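Long-range contacts in cellulose-binding protein (Saccharophagus degradans, PDB 2X32), which binds octaprenyl diphosphate in a YceI-like domain, and probably carries polyisoprenoid lipids in a process implicated in plant cell wall breakdown: residues A[139-143]-A[166-172]; A[108-113]-A[145-149]. All coordinates share one frame; numbering follows the deposited sequence.

Contact 1 of 2, residues A[139-143]-A[166-172]; sequences LLIKA and TTVPVDF. With OTP ((2E,6E,10E,14E,18E,22E,26E)-3,7,11,15,19,23,27,31-octamethyldotriaconta-2,6,10,14,18,22,26,30-octaenyl trihydrogen diphosphate), chain C.
Between Leu139 and Val170 a water stands in one of two places where backbone bonds could join the strands: it accepts from Leu139 N (2.7 Å) and donates to Val170 O. The second place is filled directly, by Val170 N donating to Leu139 O. Strands 130-142 and 167-177 are antiparallel neighbours in the curled, barrel-like sheet of the YceI-like domain; segments 139-142 and 167-172 run at 139° to one another. Register is firmer at Ile141 and Val168, which exchange two bonds; Val168 N approaches Ile141 O almost head-on, whereas Ile141 N sits above the plane of the Val168 carbonyl (42° out of it). Beyond the strand end, Ala143 N donates to Thr166 O.

The Ile141 and Val170 side chains face the lipid, Ile141 CG1 meeting Val170 CG2. With its CG1 beside the backbone N (chi1 -70°), Ile141 brings CD1 to 3.6 Å from C18 of the octaprenyl chain. Phe172 rests its CZ 3.7 Å from lipid C12, while Leu139 CD2 meets the edge of its ring. On the face that carries Leu140 and Pro169, Lys142 runs alongside Thr167, bends at its last torsion, and gives a weak bond from NZ to Thr167 OG1, 3.2 Å.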
loop_
_atom_site.group_PDB
_atom_site.type_symbol
_atom_site.label_atom_id
_atom_site.label_comp_id
_atom_site.label_asym_id
_atom_site.label_seq_id
_atom_site.Cartn_x
_atom_site.Cartn_y
_atom_site.Cartn_z
ATOM N N LEU A 139 -8.922 4.068 4.049
ATOM C CA LEU A 139 -8.783 2.634 3.754
ATOM C C LEU A 139 -8.169 2.010 5.000
ATOM O O LEU A 139 -7.075 2.404 5.393
ATOM C CB LEU A 139 -7.854 2.433 2.559
ATOM C CG LEU A 139 -7.501 0.976 2.162
ATOM C CD1 LEU A 139 -8.766 0.093 1.979
ATOM C CD2 LEU A 139 -6.641 0.988 0.862
ATOM N N LEU A 140 -8.866 1.084 5.656
ATOM C CA LEU A 140 -8.392 0.514 6.907
ATOM C C LEU A 140 -8.022 -0.929 6.681
ATOM O O LEU A 140 -8.803 -1.683 6.054
ATOM C CB LEU A 140 -9.509 0.591 7.949
ATOM C CG LEU A 140 -10.093 1.977 8.241
ATOM C CD1 LEU A 140 -11.426 1.824 8.992
ATOM C CD2 LEU A 140 -9.039 2.871 8.987
ATOM N N ILE A 141 -6.868 -1.335 7.184
ATOM C CA ILE A 141 -6.409 -2.721 7.160
ATOM C C ILE A 141 -6.465 -3.249 8.589
ATOM O O ILE A 141 -6.073 -2.545 9.553
ATOM C CB ILE A 141 -4.898 -2.812 6.733
ATOM C CG1 ILE A 141 -4.731 -2.452 5.263
ATOM C CG2 ILE A 141 -4.313 -4.205 7.067
ATOM C CD1 ILE A 141 -5.456 -3.473 4.345
ATOM N N LYS A 142 -6.941 -4.473 8.745
ATOM C CA LYS A 142 -6.974 -5.126 10.046
ATOM C C LYS A 142 -5.817 -6.111 10.142
ATOM O O LYS A 142 -5.666 -6.981 9.284
ATOM C CB LYS A 142 -8.326 -5.863 10.220
ATOM C CG LYS A 142 -9.500 -4.892 10.332
ATOM C CD LYS A 142 -10.796 -5.498 10.781
ATOM C CE LYS A 142 -11.854 -4.368 11.070
ATOM N NZ LYS A 142 -11.212 -3.167 11.774
ATOM N N ALA A 143 -4.960 -5.938 11.141
ATOM C CA ALA A 143 -3.787 -6.817 11.248
ATOM C C ALA A 143 -4.125 -8.304 11.275
ATOM O O ALA A 143 -3.382 -9.110 10.728
ATOM C CB ALA A 143 -2.987 -6.442 12.497
ATOM N N THR A 166 -4.907 -2.627 16.449
ATOM C CA THR A 166 -4.688 -3.586 15.360
ATOM C C THR A 166 -5.321 -3.175 14.044
ATOM O O THR A 166 -5.265 -3.903 13.080
ATOM C CB THR A 166 -5.188 -4.958 15.755
ATOM O OG1 THR A 166 -6.536 -4.856 16.167
ATOM C CG2 THR A 166 -4.363 -5.488 16.936
ATOM N N THR A 167 -5.925 -1.994 13.996
ATOM C CA THR A 167 -6.459 -1.458 12.755
ATOM C C THR A 167 -5.539 -0.329 12.276
ATOM O O THR A 167 -5.124 0.563 13.048
ATOM C CB THR A 167 -7.876 -0.909 12.961
ATOM O OG1 THR A 167 -8.727 -1.959 13.447
ATOM C CG2 THR A 167 -8.455 -0.385 11.664
ATOM N N VAL A 168 -5.213 -0.362 10.991
ATOM C CA VAL A 168 -4.228 0.520 10.408
ATOM C C VAL A 168 -4.758 1.220 9.136
ATOM O O VAL A 168 -4.942 0.589 8.090
ATOM C CB VAL A 168 -2.959 -0.320 10.112
ATOM C CG1 VAL A 168 -1.870 0.480 9.421
ATOM C CG2 VAL A 168 -2.403 -0.886 11.424
ATOM N N PRO A 169 -5.002 2.556 9.194
ATOM C CA PRO A 169 -5.315 3.297 7.964
ATOM C C PRO A 169 -4.149 3.313 6.992
ATOM O O PRO A 169 -3.007 3.529 7.402
ATOM C CB PRO A 169 -5.537 4.753 8.470
ATOM C CG PRO A 169 -5.865 4.560 9.924
ATOM C CD PRO A 169 -5.084 3.434 10.382
ATOM N N VAL A 170 -4.432 3.109 5.717
ATOM C CA VAL A 170 -3.412 3.151 4.655
ATOM C C VAL A 170 -3.842 4.185 3.626
ATOM O O VAL A 170 -5.008 4.230 3.275
ATOM C CB VAL A 170 -3.276 1.777 3.989
ATOM C CG1 VAL A 170 -2.309 1.846 2.755
ATOM C CG2 VAL A 170 -2.794 0.783 4.976
ATOM N N ASP A 171 -2.916 5.044 3.176
ATOM C CA ASP A 171 -3.132 6.021 2.120
ATOM C C ASP A 171 -2.048 5.946 1.102
ATOM O O ASP A 171 -0.900 5.656 1.430
ATOM C CB ASP A 171 -3.131 7.415 2.688
ATOM C CG ASP A 171 -4.334 7.680 3.494
ATOM O OD1 ASP A 171 -5.445 7.770 2.947
ATOM O OD2 ASP A 171 -4.148 7.866 4.721
ATOM N N PHE A 172 -2.382 6.173 -0.159
ATOM C CA PHE A 172 -1.367 6.135 -1.207
ATOM C C PHE A 172 -1.701 7.087 -2.310
ATOM O O PHE A 172 -2.878 7.364 -2.583
ATOM C CB PHE A 172 -1.129 4.718 -1.743
ATOM C CG PHE A 172 -2.387 3.976 -2.191
ATOM C CD1 PHE A 172 -2.948 4.183 -3.463
ATOM C CD2 PHE A 172 -3.033 3.103 -1.336
ATOM C CE1 PHE A 172 -4.097 3.535 -3.835
ATOM C CE2 PHE A 172 -4.192 2.474 -1.739
ATOM C CZ PHE A 172 -4.684 2.683 -2.990
HETATM O O7 OTP C . 5.927 4.209 22.876
HETATM P P2 OTP C . 7.328 3.725 22.612
HETATM O O5 OTP C . 7.952 3.041 23.816
HETATM O O6 OTP C . 8.219 4.731 21.934
HETATM O O4 OTP C . 7.111 2.481 21.550
HETATM P P1 OTP C . 7.540 2.445 19.993
HETATM O O2 OTP C . 6.467 3.235 19.268
HETATM O O3 OTP C . 9.020 2.639 19.734
HETATM O O1 OTP C . 7.221 0.956 19.444
HETATM C C40 OTP C . 5.834 0.582 19.319
HETATM C C39 OTP C . 5.495 0.250 17.860
HETATM C C37 OTP C . 4.426 0.712 17.241
HETATM C C38 OTP C . 3.373 1.673 17.808
HETATM C C36 OTP C . 4.151 0.277 15.804
HETATM C C35 OTP C . 3.006 -0.690 15.648
HETATM C C34 OTP C . 2.739 -0.992 14.161
HETATM C C32 OTP C . 1.538 -1.223 13.617
HETATM C C33 OTP C . 0.273 -1.109 14.397
HETATM C C31 OTP C . 1.484 -1.433 12.096
HETATM C C30 OTP C . 0.851 -2.700 11.579
HETATM C C29 OTP C . 0.772 -2.717 10.056
HETATM C C27 OTP C . -0.232 -3.244 9.362
HETATM C C28 OTP C . -1.403 -4.014 9.967
HETATM C C26 OTP C . -0.315 -3.078 7.860
HETATM C C25 OTP C . 0.751 -2.224 7.207
HETATM C C24 OTP C . 0.398 -1.737 5.791
HETATM C C22 OTP C . 0.840 -2.257 4.648
HETATM C C23 OTP C . 1.885 -3.337 4.518
HETATM C C21 OTP C . 0.312 -1.682 3.366
HETATM C C20 OTP C . -0.627 -2.650 2.598
HETATM C C19 OTP C . -1.126 -2.096 1.263
HETATM C C17 OTP C . -2.344 -1.620 1.013
HETATM C C18 OTP C . -3.522 -1.692 1.920
HETATM C C16 OTP C . -2.593 -0.937 -0.324
HETATM C C15 OTP C . -3.661 -1.613 -1.135
HETATM C C14 OTP C . -3.643 -1.152 -2.571
HETATM C C12 OTP C . -4.741 -0.997 -3.351
HETATM C C13 OTP C . -6.154 -1.220 -2.815
HETATM C C11 OTP C . -4.652 -0.584 -4.784
HETATM C C10 OTP C . -3.337 -0.157 -5.301
HETATM C C9 OTP C . -3.334 0.504 -6.681
HETATM C C7 OTP C . -2.932 -0.050 -7.837
HETATM C C8 OTP C . -2.276 -1.407 -7.994
HETATM C C6 OTP C . -3.099 0.760 -9.101
HETATM C C5 OTP C . -4.344 0.420 -9.897
HETATM C C4 OTP C . -4.430 1.170 -11.193
HETATM C C2 OTP C . -5.580 1.619 -11.706
HETATM C C3 OTP C . -6.958 1.473 -11.162
HETATM C C1 OTP C . -5.521 2.331 -13.028
HETATM O O HOH W 1 -6.817 5.643 4.816
#

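Contact 2 of 2, residues A[108-113]-A[145-149]. With OTP ((2E,6E,10E,14E,18E,22E,26E)-3,7,11,15,19,23,27,31-octamethyldotriaconta-2,6,10,14,18,22,26,30-octaenyl trihydrogen diphosphate), chain C.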
loop_
_atom_site.group_PDB
_atom_site.type_symbol
_atom_site.label_atom_id
_atom_site.label_comp_id
_atom_site.label_asym_id
_atom_site.label_seq_id
_atom_site.Cartn_x
_atom_site.Cartn_y
_atom_site.Cartn_z
ATOM N N LEU A 108 -4.294 -8.400 -2.091
ATOM C CA LEU A 108 -3.106 -8.011 -1.312
ATOM C C LEU A 108 -2.471 -9.273 -0.758
ATOM O O LEU A 108 -3.078 -9.975 0.070
ATOM C CB LEU A 108 -3.435 -7.038 -0.185
ATOM C CG LEU A 108 -2.299 -6.782 0.808
ATOM C CD1 LEU A 108 -1.077 -6.088 0.146
ATOM C CD2 LEU A 108 -2.870 -5.874 1.965
ATOM N N ASP A 109 -1.237 -9.548 -1.166
ATOM C CA ASP A 109 -0.417 -10.638 -0.661
ATOM C C ASP A 109 0.548 -10.045 0.353
ATOM O O ASP A 109 1.548 -9.397 -0.039
ATOM C CB ASP A 109 0.322 -11.323 -1.821
ATOM C CG ASP A 109 1.342 -12.330 -1.366
ATOM O OD1 ASP A 109 1.169 -12.872 -0.274
ATOM O OD2 ASP A 109 2.363 -12.521 -2.087
ATOM N N LEU A 110 0.191 -10.167 1.640
ATOM C CA LEU A 110 0.940 -9.616 2.746
ATOM C C LEU A 110 1.093 -10.653 3.822
ATOM O O LEU A 110 0.089 -11.257 4.248
ATOM C CB LEU A 110 0.193 -8.429 3.332
ATOM C CG LEU A 110 0.688 -7.796 4.625
ATOM C CD1 LEU A 110 2.167 -7.271 4.415
ATOM C CD2 LEU A 110 -0.236 -6.654 5.073
ATOM N N HIS A 111 2.329 -10.815 4.281
ATOM C CA HIS A 111 2.634 -11.686 5.387
ATOM C C HIS A 111 2.074 -13.097 5.210
ATOM O O HIS A 111 1.604 -13.737 6.175
ATOM C CB HIS A 111 2.192 -11.029 6.686
ATOM C CG HIS A 111 2.699 -11.678 7.931
ATOM N ND1 HIS A 111 4.034 -11.816 8.270
ATOM C CD2 HIS A 111 1.999 -12.256 8.931
ATOM C CE1 HIS A 111 4.113 -12.461 9.442
ATOM N NE2 HIS A 111 2.892 -12.727 9.846
ATOM N N GLY A 112 2.152 -13.574 3.967
ATOM C CA GLY A 112 1.710 -14.913 3.591
ATOM C C GLY A 112 0.248 -15.202 3.612
ATOM O O GLY A 112 -0.120 -16.411 3.587
ATOM N N VAL A 113 -0.602 -14.176 3.662
ATOM C CA VAL A 113 -2.050 -14.376 3.703
ATOM C C VAL A 113 -2.755 -13.526 2.638
ATOM O O VAL A 113 -3.268 -12.430 2.977
ATOM C CB VAL A 113 -2.644 -14.007 5.067
ATOM C CG1 VAL A 113 -4.100 -14.467 5.158
ATOM C CG2 VAL A 113 -1.885 -14.661 6.206
ATOM N N ASP A 145 -6.350 -9.857 9.679
ATOM C CA ASP A 145 -6.592 -10.391 8.344
ATOM C C ASP A 145 -5.330 -10.951 7.673
ATOM O O ASP A 145 -5.411 -11.715 6.693
ATOM C CB ASP A 145 -7.248 -9.347 7.470
ATOM C CG ASP A 145 -8.708 -9.152 7.790
ATOM O OD1 ASP A 145 -9.279 -10.043 8.493
ATOM O OD2 ASP A 145 -9.230 -8.058 7.447
ATOM N N TYR A 146 -4.148 -10.521 8.147
ATOM C CA TYR A 146 -2.877 -10.998 7.584
ATOM C C TYR A 146 -1.961 -11.659 8.613
ATOM O O TYR A 146 -0.746 -11.698 8.427
ATOM C CB TYR A 146 -2.156 -9.815 6.845
ATOM C CG TYR A 146 -3.053 -9.182 5.803
ATOM C CD1 TYR A 146 -3.093 -9.698 4.528
ATOM C CD2 TYR A 146 -3.968 -8.174 6.129
ATOM C CE1 TYR A 146 -3.956 -9.224 3.565
ATOM C CE2 TYR A 146 -4.818 -7.683 5.155
ATOM C CZ TYR A 146 -4.791 -8.208 3.880
ATOM O OH TYR A 146 -5.691 -7.811 2.873
ATOM N N SER A 147 -2.539 -12.191 9.698
ATOM C CA SER A 147 -1.830 -12.877 10.766
ATOM C C SER A 147 -0.714 -12.000 11.356
ATOM O O SER A 147 0.365 -12.479 11.621
ATOM C CB SER A 147 -1.296 -14.214 10.252
ATOM O OG SER A 147 -2.427 -15.026 9.919
ATOM N N LEU A 148 -1.007 -10.702 11.482
ATOM C CA LEU A 148 -0.013 -9.718 11.993
ATOM C C LEU A 148 -0.235 -9.333 13.459
ATOM O O LEU A 148 0.487 -8.542 14.005
ATOM C CB LEU A 148 0.018 -8.450 11.130
ATOM C CG LEU A 148 0.679 -8.614 9.786
ATOM C CD1 LEU A 148 0.453 -7.375 8.889
ATOM C CD2 LEU A 148 2.215 -8.896 9.940
ATOM N N GLU A 149 -1.288 -9.844 14.085
ATOM C CA GLU A 149 -1.584 -9.454 15.451
ATOM C C GLU A 149 -0.475 -9.919 16.420
ATOM O O GLU A 149 -0.167 -9.218 17.393
ATOM C CB GLU A 149 -2.990 -9.930 15.865
ATOM C CG GLU A 149 -3.163 -11.442 15.938
ATOM C CD GLU A 149 -3.796 -12.105 14.716
ATOM O OE1 GLU A 149 -3.312 -11.956 13.578
ATOM O OE2 GLU A 149 -4.782 -12.845 14.932
HETATM O O7 OTP C . 5.927 4.209 22.876
HETATM P P2 OTP C . 7.328 3.725 22.612
HETATM O O5 OTP C . 7.952 3.041 23.816
HETATM O O6 OTP C . 8.219 4.731 21.934
HETATM O O4 OTP C . 7.111 2.481 21.550
HETATM P P1 OTP C . 7.540 2.445 19.993
HETATM O O2 OTP C . 6.467 3.235 19.268
HETATM O O3 OTP C . 9.020 2.639 19.734
HETATM O O1 OTP C . 7.221 0.956 19.444
HETATM C C40 OTP C . 5.834 0.582 19.319
HETATM C C39 OTP C . 5.495 0.250 17.860
HETATM C C37 OTP C . 4.426 0.712 17.241
HETATM C C38 OTP C . 3.373 1.673 17.808
HETATM C C36 OTP C . 4.151 0.277 15.804
HETATM C C35 OTP C . 3.006 -0.690 15.648
HETATM C C34 OTP C . 2.739 -0.992 14.161
HETATM C C32 OTP C . 1.538 -1.223 13.617
HETATM C C33 OTP C . 0.273 -1.109 14.397
HETATM C C31 OTP C . 1.484 -1.433 12.096
HETATM C C30 OTP C . 0.851 -2.700 11.579
HETATM C C29 OTP C . 0.772 -2.717 10.056
HETATM C C27 OTP C . -0.232 -3.244 9.362
HETATM C C28 OTP C . -1.403 -4.014 9.967
HETATM C C26 OTP C . -0.315 -3.078 7.860
HETATM C C25 OTP C . 0.751 -2.224 7.207
HETATM C C24 OTP C . 0.398 -1.737 5.791
HETATM C C22 OTP C . 0.840 -2.257 4.648
HETATM C C23 OTP C . 1.885 -3.337 4.518
HETATM C C21 OTP C . 0.312 -1.682 3.366
HETATM C C20 OTP C . -0.627 -2.650 2.598
HETATM C C19 OTP C . -1.126 -2.096 1.263
HETATM C C17 OTP C . -2.344 -1.620 1.013
HETATM C C18 OTP C . -3.522 -1.692 1.920
HETATM C C16 OTP C . -2.593 -0.937 -0.324
HETATM C C15 OTP C . -3.661 -1.613 -1.135
HETATM C C14 OTP C . -3.643 -1.152 -2.571
HETATM C C12 OTP C . -4.741 -0.997 -3.351
HETATM C C13 OTP C . -6.154 -1.220 -2.815
HETATM C C11 OTP C . -4.652 -0.584 -4.784
HETATM C C10 OTP C . -3.337 -0.157 -5.301
HETATM C C9 OTP C . -3.334 0.504 -6.681
HETATM C C7 OTP C . -2.932 -0.050 -7.837
HETATM C C8 OTP C . -2.276 -1.407 -7.994
HETATM C C6 OTP C . -3.099 0.760 -9.101
HETATM C C5 OTP C . -4.344 0.420 -9.897
HETATM C C4 OTP C . -4.430 1.170 -11.193
HETATM C C2 OTP C . -5.580 1.619 -11.706
HETATM C C3 OTP C . -6.958 1.473 -11.162
HETATM C C1 OTP C . -5.521 2.331 -13.028
HETATM O O HOH W 2 -6.126 -11.858 4.178
#
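The rings of Tyr146 and His111, one from each segment, each carry a leucine methyl from the opposite segment on a face. Leu110 lies over one face of the Tyr146 ring, its CD2 4.2 Å from the ring centroid in a CH-pi contact displaced toward the rim. Leu148 does the same to His111, more squarely: its CD2 is 3.6 Å from the centroid of the imidazole and 17° off the normal. At the edge of the imidazole lie the carbonyls of Tyr146 and Ser147, the first modelled too close to be trusted, while His111 NE2 is 3.1 Å from Ser147 O. His111 ND1 makes a weak hydrogen bond to Phe72 O, and its ring meets Tyr77 with the planes at about 60°.

Leu108 crosses the phenol end of Tyr146 at about a right angle, with CD2 3.6 Å from Tyr146 CZ, and Val113 O approaches the ring obliquely. With CG turned away from its N (chi1 172°), Leu110 is directed at the phenol, and its CD2 also lies 3.9 Å from Leu148 CD1. Were Tyr146 replaced by an alanine, a gap would be likely to open between the turn and the loop, with the CD2 methyls of Leu108 and Leu110 losing their aromatic partner. A water joins the backbones, donating to Asp145 O (2.6 Å) and to Val113 O.

Leu108, Leu110 and Leu148 continue toward the lipid; Leu110 CD1 lies 3.9 Å from its branch methyl C23. The turn itself runs from Leu110 to Val113, closed by Val113 N bonding to Leu110 O, with His111 and Gly112 both at positive phi. This is the type I' turn characteristic of tight beta hairpins, here linking strands 99-109 and 115-125 in the wall of the polyisoprenoid pocket.

In the fold
Following the chain from the N terminus, strand 99-109 leads into the turn at 110-113, after which strands 115-125 and 130-142 intervene. The latter strand brings in 139-143, the first half of contact 1, before the chain reaches 145-149 and contact 2 closes a loop of 31 residues, mostly strand and without helix. Helix 149-158 follows, and 166-172 then closes contact 1. The two loops therefore cross rather than nest: 139-143 lies inside the first, and 145-149 inside the second. Direct links join them, including a probable hydrogen bond from Leu148 N to Ala143 O (3.0 Å). Together they tie a hairpin turn, the loop before the helix and two neighbouring strands around one lipid chain.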